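Local coordinates for CrmK (Actinoalloteichus sp. WH1-2216-6, PDB 5I1V), which is a flavoenzyme oxidase with covalently bound FAD that takes part in the shunt-product recycling of caerulomycin biosynthesis, at residues A221-R227 against T313-W319; W466-Y471 against A494-R498. All blocks are in the same frame, centred on the assembly; numbering follows the deposited sequence.

Interaction 1. Residues A221-R227 against T313-W319; sequences ASFHVAR and TRRRLPW
A chi1 of 170° turns the W319 indole away from its own amide nitrogen and beside its carbonyl carbon, while CG of F223 is set beside its own N (chi1 -77°). F223 CE1 thereby lies 3.5 Å from W319 CD1, the rings oblique, neither stacked nor edge-to-face. They sit at one end of an antiparallel strand pair joining strand 311-318, outermost in its sheet within this chain, to its neighbour 222-231. This helix-covered antiparallel sheet is consistent with the substrate-binding domain of berberine-bridge-enzyme-like oxidases. The short strand axes approach to 4.6 Å at 156°. Hydrogen-bonded pairs F223/L317, V225/R315 and R227/T313 each close two N-H...O bonds, the shortest 2.7 Å from V225 N to R315 O. One sheet face carries F223, V225 and L317, which pack against helix 319-326; the other carries H224, A226 and R314, facing helix 291-303. There R314 CG rests 3.9 Å from A226 CB, and its guanidinium is held by S296 OG and the carbonyl of E292. R315 NH1 instead bonds to the carbonyl of G337 of the second subunit, tying the strand to the dimer interface. Where helix 319-326 begins, W319 N donates to A221 O at 3.0 Å.

Interaction 2. Residues W466-Y471 against A494-R498; sequences WHTIYY and AFSIR
A494 and W466 are only marginally in contact, 4.4 Å from A494 O to W466 CZ2, but the same carbonyl oxygen takes R498 NH1 and NH2 together, both from one face of its plane. F495 makes the main contact. Its ring forms an offset stack on the six-membered ring of W466, with centroids 4.5 Å apart and planes 12° from parallel. The chi1 of W466 (64°) turns the indole over toward F495; H467 CB lies over the rim of the opposite indole face. F495 CE2 also reaches Y470 CE2 at 3.5 Å, the rings oblique at 57°, which completes an aromatic cluster; Y470 OH is bonded to the backbone N of D451. Water 2 donates to F495 O and to Y471 OH, itself hydrogen-bonded to the carbonyl of G189. S496 O meets the indole edge, 3.6 Å from W466 CH2, and accepts R498 NH1 at 2.7 Å in its carbonyl plane, on a lone pair. I497 CD1 touches the phenol of Y471, 3.6 Å from OH. R498 then folds back, bent at chi2, and NH1 comes 3.7 Å from W466 CZ2. No direct hydrogen bond joins helix 466-471 to 494-498 within this berberine-like region; ring stacking, other apolar contacts and one water bridge make the join, while the three guanidinium bonds to A494 O and S496 O help to hold the loop's curl.

Interactions 1 and 2 lie on opposite sides of the chain's centre, their own centres 39 Å apart and their nearest atoms about 25 Å apart, so neither touches the other. Neither touches FAD, though both have side chains within about 12 Å of it. In interaction 1 the side chain of W319 is at that distance from the bound cofactor and about 9 Å from the side chain of F123, an FAD-binding residue. Interaction 2 comes nearer: the S496 side chain is about 8 Å from FAD, and that of Y470 about 6 Å from the side chain of the FAD-binding Y446. Interaction 1 also meets the second subunit, whereas no other chain of the assembly touches the segments of interaction 2.

Interaction 1. Residues A221-R227 against T313-W319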
ATOM      1  N   ALA A 221      18.560  -3.597  13.337  1.00 28.09           N
ATOM      2  CA  ALA A 221      17.384  -3.085  14.034  1.00 29.76           C
ATOM      3  C   ALA A 221      16.979  -1.696  13.531  1.00 30.00           C
ATOM      4  O   ALA A 221      15.815  -1.402  13.459  1.00 28.19           O
ATOM      5  CB  ALA A 221      17.618  -3.071  15.539  1.00 33.52           C
ATOM      6  N   SER A 222      17.943  -0.864  13.160  1.00 25.65           N
ATOM      7  CA  SER A 222      17.606   0.493  12.738  1.00 28.48           C
ATOM      8  C   SER A 222      18.713   1.064  11.901  1.00 26.87           C
ATOM      9  O   SER A 222      19.827   0.510  11.901  1.00 24.09           O
ATOM     10  CB  SER A 222      17.244   1.391  13.919  1.00 33.98           C
ATOM     11  OG  SER A 222      18.364   1.874  14.562  1.00 34.36           O
ATOM     12  N   PHE A 223      18.342   2.105  11.146  1.00 24.56           N
ATOM     13  CA  PHE A 223      19.124   2.692  10.088  1.00 25.34           C
ATOM     14  C   PHE A 223      19.139   4.207  10.207  1.00 24.37           C
ATOM     15  O   PHE A 223      18.134   4.819  10.582  1.00 24.76           O
ATOM     16  CB  PHE A 223      18.489   2.384   8.732  1.00 24.61           C
ATOM     17  CG  PHE A 223      18.745   0.994   8.270  1.00 26.00           C
ATOM     18  CD1 PHE A 223      18.084  -0.044   8.846  1.00 26.38           C
ATOM     19  CD2 PHE A 223      19.684   0.728   7.285  1.00 26.19           C
ATOM     20  CE1 PHE A 223      18.343  -1.351   8.471  1.00 27.72           C
ATOM     21  CE2 PHE A 223      19.944  -0.567   6.904  1.00 24.21           C
ATOM     22  CZ  PHE A 223      19.267  -1.611   7.497  1.00 26.86           C
ATOM     23  N   HIS A 224      20.268   4.787   9.853  1.00 25.71           N
ATOM     24  CA  HIS A 224      20.345   6.213   9.553  1.00 26.37           C
ATOM     25  C   HIS A 224      19.979   6.380   8.084  1.00 28.70           C
ATOM     26  O   HIS A 224      20.535   5.675   7.218  1.00 28.72           O
ATOM     27  CB  HIS A 224      21.774   6.735   9.734  1.00 29.53           C
ATOM     28  CG  HIS A 224      22.270   6.700  11.143  1.00 32.84           C
ATOM     29  ND1 HIS A 224      21.744   7.498  12.135  1.00 36.33           N
ATOM     30  CD2 HIS A 224      23.249   5.970  11.727  1.00 34.52           C
ATOM     31  CE1 HIS A 224      22.375   7.257  13.272  1.00 38.44           C
ATOM     32  NE2 HIS A 224      23.293   6.336  13.051  1.00 37.70           N
ATOM     33  N   VAL A 225      19.104   7.339   7.789  1.00 26.39           N
ATOM     34  CA  VAL A 225      18.558   7.512   6.468  1.00 25.16           C
ATOM     35  C   VAL A 225      18.881   8.941   6.032  1.00 28.53           C
ATOM     36  O   VAL A 225      18.853   9.849   6.830  1.00 31.59           O
ATOM     37  CB  VAL A 225      17.032   7.286   6.459  1.00 27.45           C
ATOM     38  CG1 VAL A 225      16.470   7.542   5.070  1.00 26.99           C
ATOM     39  CG2 VAL A 225      16.662   5.856   6.950  1.00 28.88           C
ATOM     40  N   ALA A 226      19.258   9.111   4.781  1.00 29.25           N
ATOM     41  CA  ALA A 226      19.480  10.421   4.218  1.00 30.72           C
ATOM     42  C   ALA A 226      18.724  10.508   2.908  1.00 31.27           C
ATOM     43  O   ALA A 226      18.820   9.614   2.058  1.00 29.99           O
ATOM     44  CB  ALA A 226      20.970  10.653   3.983  1.00 29.58           C
ATOM     45  N   ARG A 227      17.990  11.594   2.740  1.00 28.02           N
ATOM     46  CA  ARG A 227      17.220  11.808   1.541  1.00 32.38           C
ATOM     47  C   ARG A 227      17.725  13.158   1.021  1.00 31.23           C
ATOM     48  O   ARG A 227      17.826  14.131   1.758  1.00 30.26           O
ATOM     49  CB  ARG A 227      15.734  11.783   1.849  1.00 38.60           C
ATOM     50  CG  ARG A 227      15.366  10.630   2.814  1.00 46.96           C
ATOM     51  CD  ARG A 227      14.138   9.819   2.414  1.00 50.92           C
ATOM     52  NE  ARG A 227      12.945  10.654   2.447  1.00 58.41           N
ATOM     53  CZ  ARG A 227      12.027  10.752   1.482  1.00 68.94           C
ATOM     54  NH1 ARG A 227      12.094  10.011   0.370  1.00 67.06           N
ATOM     55  NH2 ARG A 227      11.002  11.591   1.644  1.00 73.97           N
ATOM     56  N   THR A 313      17.688  15.841   4.188  1.00 38.61           N
ATOM     57  CA  THR A 313      17.137  15.527   5.497  1.00 38.56           C
ATOM     58  C   THR A 313      17.753  14.203   5.938  1.00 35.52           C
ATOM     59  O   THR A 313      18.006  13.318   5.103  1.00 32.68           O
ATOM     60  CB  THR A 313      15.588  15.394   5.479  1.00 42.49           C
ATOM     61  OG1 THR A 313      15.115  15.193   6.813  1.00 55.13           O
ATOM     62  CG2 THR A 313      15.135  14.203   4.689  1.00 40.92           C
ATOM     63  N   ARG A 314      18.031  14.089   7.227  1.00 32.85           N
ATOM     64  CA  ARG A 314      18.613  12.872   7.797  1.00 34.20           C
ATOM     65  C   ARG A 314      17.817  12.494   9.018  1.00 34.45           C
ATOM     66  O   ARG A 314      17.389  13.381   9.754  1.00 29.93           O
ATOM     67  CB  ARG A 314      20.091  13.102   8.146  1.00 35.71           C
ATOM     68  CG  ARG A 314      20.959  13.254   6.891  1.00 36.27           C
ATOM     69  CD  ARG A 314      22.443  13.504   7.172  1.00 37.84           C
ATOM     70  NE  ARG A 314      23.094  12.392   7.862  1.00 35.66           N
ATOM     71  CZ  ARG A 314      24.403  12.294   8.086  1.00 37.28           C
ATOM     72  NH1 ARG A 314      25.244  13.227   7.645  1.00 39.24           N
ATOM     73  NH2 ARG A 314      24.882  11.241   8.737  1.00 37.00           N
ATOM     74  N   ARG A 315      17.608  11.187   9.229  1.00 31.38           N
ATOM     75  CA  ARG A 315      16.894  10.733  10.410  1.00 32.35           C
ATOM     76  C   ARG A 315      17.190   9.259  10.625  1.00 32.27           C
ATOM     77  O   ARG A 315      17.727   8.604   9.760  1.00 28.99           O
ATOM     78  CB  ARG A 315      15.399  10.925  10.219  1.00 32.87           C
ATOM     79  CG  ARG A 315      14.813  10.086   9.075  1.00 35.82           C
ATOM     80  CD  ARG A 315      13.338  10.403   8.802  1.00 39.38           C
ATOM     81  NE  ARG A 315      12.567  10.274  10.039  1.00 38.66           N
ATOM     82  CZ  ARG A 315      11.256  10.498  10.153  1.00 42.27           C
ATOM     83  NH1 ARG A 315      10.513  10.815   9.096  1.00 42.90           N
ATOM     84  NH2 ARG A 315      10.689  10.377  11.346  1.00 38.79           N
ATOM     85  N   ARG A 316      16.823   8.756  11.789  1.00 31.81           N
ATOM     86  CA  ARG A 316      17.043   7.370  12.153  1.00 32.45           C
ATOM     87  C   ARG A 316      15.678   6.684  12.204  1.00 31.08           C
ATOM     88  O   ARG A 316      14.713   7.236  12.725  1.00 28.36           O
ATOM     89  CB  ARG A 316      17.741   7.385  13.503  1.00 36.50           C
ATOM     90  CG  ARG A 316      18.260   6.097  14.072  1.00 44.35           C
ATOM     91  CD  ARG A 316      18.801   6.412  15.470  1.00 50.18           C
ATOM     92  NE  ARG A 316      19.409   5.282  16.167  1.00 57.41           N
ATOM     93  CZ  ARG A 316      18.746   4.220  16.625  1.00 60.95           C
ATOM     94  NH1 ARG A 316      17.432   4.096  16.441  1.00 64.70           N
ATOM     95  NH2 ARG A 316      19.402   3.256  17.271  1.00 63.42           N
ATOM     96  N   LEU A 317      15.564   5.479  11.654  1.00 28.21           N
ATOM     97  CA  LEU A 317      14.278   4.796  11.665  1.00 26.97           C
ATOM     98  C   LEU A 317      14.453   3.314  11.914  1.00 26.57           C
ATOM     99  O   LEU A 317      15.508   2.751  11.593  1.00 25.26           O
ATOM    100  CB  LEU A 317      13.560   4.999  10.338  1.00 27.30           C
ATOM    101  CG  LEU A 317      12.838   6.325  10.089  1.00 31.18           C
ATOM    102  CD1 LEU A 317      12.256   6.306   8.702  1.00 32.23           C
ATOM    103  CD2 LEU A 317      11.737   6.550  11.121  1.00 32.84           C
ATOM    104  N   PRO A 318      13.417   2.660  12.453  1.00 25.37           N
ATOM    105  CA  PRO A 318      13.554   1.197  12.523  1.00 24.14           C
ATOM    106  C   PRO A 318      13.622   0.573  11.121  1.00 23.95           C
ATOM    107  O   PRO A 318      13.133   1.164  10.159  1.00 26.74           O
ATOM    108  CB  PRO A 318      12.305   0.766  13.287  1.00 25.32           C
ATOM    109  CG  PRO A 318      11.957   1.942  14.150  1.00 24.78           C
ATOM    110  CD  PRO A 318      12.267   3.136  13.246  1.00 27.27           C
ATOM    111  N   TRP A 319      14.236  -0.595  10.996  1.00 26.03           N
ATOM    112  CA  TRP A 319      14.368  -1.250   9.685  1.00 25.39           C
ATOM    113  C   TRP A 319      13.071  -1.324   8.849  1.00 25.39           C
ATOM    114  O   TRP A 319      13.027  -0.864   7.699  1.00 23.19           O
ATOM    115  CB  TRP A 319      14.981  -2.678   9.784  1.00 26.45           C
ATOM    116  CG  TRP A 319      14.832  -3.329   8.427  1.00 26.89           C
ATOM    117  CD1 TRP A 319      15.511  -3.002   7.310  1.00 27.01           C
ATOM    118  CD2 TRP A 319      13.847  -4.298   8.034  1.00 28.00           C
ATOM    119  NE1 TRP A 319      15.033  -3.708   6.250  1.00 28.19           N
ATOM    120  CE2 TRP A 319      14.022  -4.527   6.668  1.00 27.87           C
ATOM    121  CE3 TRP A 319      12.873  -5.027   8.719  1.00 28.97           C
ATOM    122  CZ2 TRP A 319      13.234  -5.422   5.950  1.00 30.18           C
ATOM    123  CZ3 TRP A 319      12.088  -5.929   8.009  1.00 28.16           C
ATOM    124  CH2 TRP A 319      12.260  -6.105   6.644  1.00 28.60           C
TER
HETATM  125  O   HOH W   1      21.630   9.893   8.680  1.00 43.78           O

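Interaction 2. Residues W466-Y471 against A494-R498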
ATOM      1  N   TRP A 466      18.816 -11.467 -27.046  1.00 29.50           N
ATOM      2  CA  TRP A 466      18.181 -11.123 -25.767  1.00 28.67           C
ATOM      3  C   TRP A 466      18.601 -12.106 -24.678  1.00 27.14           C
ATOM      4  O   TRP A 466      18.938 -11.693 -23.587  1.00 28.45           O
ATOM      5  CB  TRP A 466      16.642 -11.055 -25.881  1.00 28.23           C
ATOM      6  CG  TRP A 466      15.974 -12.380 -26.235  1.00 29.63           C
ATOM      7  CD1 TRP A 466      15.758 -12.871 -27.487  1.00 31.31           C
ATOM      8  CD2 TRP A 466      15.496 -13.373 -25.332  1.00 27.88           C
ATOM      9  NE1 TRP A 466      15.177 -14.094 -27.414  1.00 32.13           N
ATOM     10  CE2 TRP A 466      15.012 -14.438 -26.103  1.00 29.03           C
ATOM     11  CE3 TRP A 466      15.434 -13.469 -23.940  1.00 27.70           C
ATOM     12  CZ2 TRP A 466      14.454 -15.580 -25.544  1.00 29.04           C
ATOM     13  CZ3 TRP A 466      14.892 -14.629 -23.374  1.00 28.20           C
ATOM     14  CH2 TRP A 466      14.414 -15.664 -24.180  1.00 29.41           C
ATOM     15  N   HIS A 467      18.624 -13.390 -24.962  1.00 27.16           N
ATOM     16  CA  HIS A 467      18.842 -14.348 -23.862  1.00 28.58           C
ATOM     17  C   HIS A 467      20.264 -14.350 -23.256  1.00 27.52           C
ATOM     18  O   HIS A 467      20.466 -14.674 -22.095  1.00 25.33           O
ATOM     19  CB  HIS A 467      18.405 -15.754 -24.250  1.00 28.56           C
ATOM     20  CG  HIS A 467      18.886 -16.188 -25.593  1.00 31.46           C
ATOM     21  ND1 HIS A 467      20.166 -16.644 -25.804  1.00 31.34           N
ATOM     22  CD2 HIS A 467      18.266 -16.223 -26.799  1.00 32.10           C
ATOM     23  CE1 HIS A 467      20.298 -16.986 -27.074  1.00 33.79           C
ATOM     24  NE2 HIS A 467      19.159 -16.743 -27.694  1.00 32.93           N
ATOM     25  N   THR A 468      21.260 -14.009 -24.051  1.00 25.19           N
ATOM     26  CA  THR A 468      22.571 -13.766 -23.498  1.00 27.34           C
ATOM     27  C   THR A 468      22.648 -12.596 -22.555  1.00 25.71           C
ATOM     28  O   THR A 468      23.325 -12.662 -21.510  1.00 25.70           O
ATOM     29  CB  THR A 468      23.543 -13.544 -24.652  1.00 28.29           C
ATOM     30  OG1 THR A 468      23.486 -14.731 -25.442  1.00 26.62           O
ATOM     31  CG2 THR A 468      24.935 -13.252 -24.119  1.00 28.89           C
ATOM     32  N   ILE A 469      21.966 -11.521 -22.929  1.00 26.20           N
ATOM     33  CA  ILE A 469      21.939 -10.329 -22.141  1.00 25.81           C
ATOM     34  C   ILE A 469      21.293 -10.570 -20.762  1.00 24.96           C
ATOM     35  O   ILE A 469      21.738 -10.002 -19.780  1.00 22.06           O
ATOM     36  CB  ILE A 469      21.211  -9.204 -22.875  1.00 29.40           C
ATOM     37  CG1 ILE A 469      22.047  -8.790 -24.084  1.00 31.33           C
ATOM     38  CG2 ILE A 469      21.039  -8.011 -21.948  1.00 29.84           C
ATOM     39  CD1 ILE A 469      21.281  -8.058 -25.145  1.00 32.39           C
ATOM     40  N   TYR A 470      20.250 -11.412 -20.712  1.00 22.89           N
ATOM     41  CA  TYR A 470      19.529 -11.657 -19.442  1.00 22.67           C
ATOM     42  C   TYR A 470      20.092 -12.810 -18.632  1.00 22.25           C
ATOM     43  O   TYR A 470      19.999 -12.818 -17.402  1.00 25.34           O
ATOM     44  CB  TYR A 470      18.039 -11.943 -19.722  1.00 22.63           C
ATOM     45  CG  TYR A 470      17.262 -10.739 -20.108  1.00 23.27           C
ATOM     46  CD1 TYR A 470      17.043  -9.733 -19.190  1.00 24.01           C
ATOM     47  CD2 TYR A 470      16.711 -10.598 -21.396  1.00 24.55           C
ATOM     48  CE1 TYR A 470      16.309  -8.629 -19.516  1.00 23.33           C
ATOM     49  CE2 TYR A 470      15.990  -9.481 -21.740  1.00 25.86           C
ATOM     50  CZ  TYR A 470      15.779  -8.503 -20.777  1.00 25.40           C
ATOM     51  OH  TYR A 470      15.089  -7.350 -21.029  1.00 28.10           O
ATOM     52  N   TYR A 471      20.683 -13.802 -19.309  1.00 22.85           N
ATOM     53  CA  TYR A 471      21.065 -15.036 -18.627  1.00 21.46           C
ATOM     54  C   TYR A 471      22.599 -15.337 -18.619  1.00 25.67           C
ATOM     55  O   TYR A 471      23.066 -16.327 -18.056  1.00 21.42           O
ATOM     56  CB  TYR A 471      20.273 -16.190 -19.232  1.00 21.38           C
ATOM     57  CG  TYR A 471      18.788 -16.164 -19.022  1.00 21.32           C
ATOM     58  CD1 TYR A 471      18.257 -16.287 -17.752  1.00 23.37           C
ATOM     59  CD2 TYR A 471      17.908 -16.044 -20.072  1.00 21.43           C
ATOM     60  CE1 TYR A 471      16.885 -16.292 -17.535  1.00 25.49           C
ATOM     61  CE2 TYR A 471      16.551 -16.018 -19.860  1.00 23.04           C
ATOM     62  CZ  TYR A 471      16.042 -16.182 -18.587  1.00 23.67           C
ATOM     63  OH  TYR A 471      14.688 -16.193 -18.308  1.00 22.29           O
ATOM     64  N   ALA A 494       7.044 -14.017 -24.871  1.00 23.97           N
ATOM     65  CA  ALA A 494       8.061 -13.516 -25.851  1.00 23.87           C
ATOM     66  C   ALA A 494       9.477 -13.832 -25.392  1.00 25.88           C
ATOM     67  O   ALA A 494      10.369 -14.036 -26.204  1.00 25.92           O
ATOM     68  CB  ALA A 494       7.934 -12.028 -26.044  1.00 23.92           C
ATOM     69  N   PHE A 495       9.715 -13.821 -24.089  1.00 23.46           N
ATOM     70  CA  PHE A 495      11.038 -14.117 -23.563  1.00 22.47           C
ATOM     71  C   PHE A 495      11.100 -15.420 -22.791  1.00 20.81           C
ATOM     72  O   PHE A 495      11.930 -15.563 -21.927  1.00 21.33           O
ATOM     73  CB  PHE A 495      11.519 -12.984 -22.677  1.00 24.42           C
ATOM     74  CG  PHE A 495      12.068 -11.780 -23.421  1.00 26.53           C
ATOM     75  CD1 PHE A 495      12.370 -11.814 -24.777  1.00 28.13           C
ATOM     76  CD2 PHE A 495      12.379 -10.628 -22.719  1.00 27.48           C
ATOM     77  CE1 PHE A 495      12.931 -10.710 -25.406  1.00 29.07           C
ATOM     78  CE2 PHE A 495      12.940  -9.516 -23.362  1.00 29.04           C
ATOM     79  CZ  PHE A 495      13.214  -9.568 -24.691  1.00 27.27           C
ATOM     80  N   SER A 496      10.281 -16.393 -23.133  1.00 20.35           N
ATOM     81  CA  SER A 496      10.364 -17.668 -22.454  1.00 20.47           C
ATOM     82  C   SER A 496      11.563 -18.467 -22.938  1.00 22.03           C
ATOM     83  O   SER A 496      12.012 -18.282 -24.063  1.00 21.89           O
ATOM     84  CB  SER A 496       9.079 -18.461 -22.565  1.00 20.83           C
ATOM     85  OG  SER A 496       8.736 -18.814 -23.888  1.00 20.28           O
ATOM     86  N   ILE A 497      12.084 -19.310 -22.062  1.00 22.09           N
ATOM     87  CA  ILE A 497      13.219 -20.183 -22.428  1.00 24.49           C
ATOM     88  C   ILE A 497      12.765 -21.042 -23.604  1.00 26.47           C
ATOM     89  O   ILE A 497      11.821 -21.816 -23.468  1.00 28.10           O
ATOM     90  CB  ILE A 497      13.670 -21.108 -21.266  1.00 22.09           C
ATOM     91  CG1 ILE A 497      13.966 -20.334 -19.954  1.00 23.01           C
ATOM     92  CG2 ILE A 497      14.838 -21.957 -21.664  1.00 21.56           C
ATOM     93  CD1 ILE A 497      14.941 -19.245 -20.133  1.00 25.56           C
ATOM     94  N   ARG A 498      13.443 -20.955 -24.738  1.00 27.03           N
ATOM     95  CA  ARG A 498      13.036 -21.765 -25.910  1.00 31.77           C
ATOM     96  C   ARG A 498      13.501 -23.212 -25.772  1.00 32.20           C
ATOM     97  O   ARG A 498      14.586 -23.478 -25.264  1.00 30.43           O
ATOM     98  CB  ARG A 498      13.603 -21.213 -27.222  1.00 30.67           C
ATOM     99  CG  ARG A 498      13.268 -19.757 -27.533  1.00 33.91           C
ATOM    100  CD  ARG A 498      11.793 -19.481 -27.415  1.00 35.37           C
ATOM    101  NE  ARG A 498      11.385 -18.252 -28.100  1.00 34.84           N
ATOM    102  CZ  ARG A 498      11.044 -17.106 -27.515  1.00 35.27           C
ATOM    103  NH1 ARG A 498      11.087 -16.958 -26.195  1.00 32.24           N
ATOM    104  NH2 ARG A 498      10.654 -16.093 -28.273  1.00 36.73           N
TER
HETATM  105  O   HOH W   2      12.109 -15.943 -19.131  1.00 21.50           O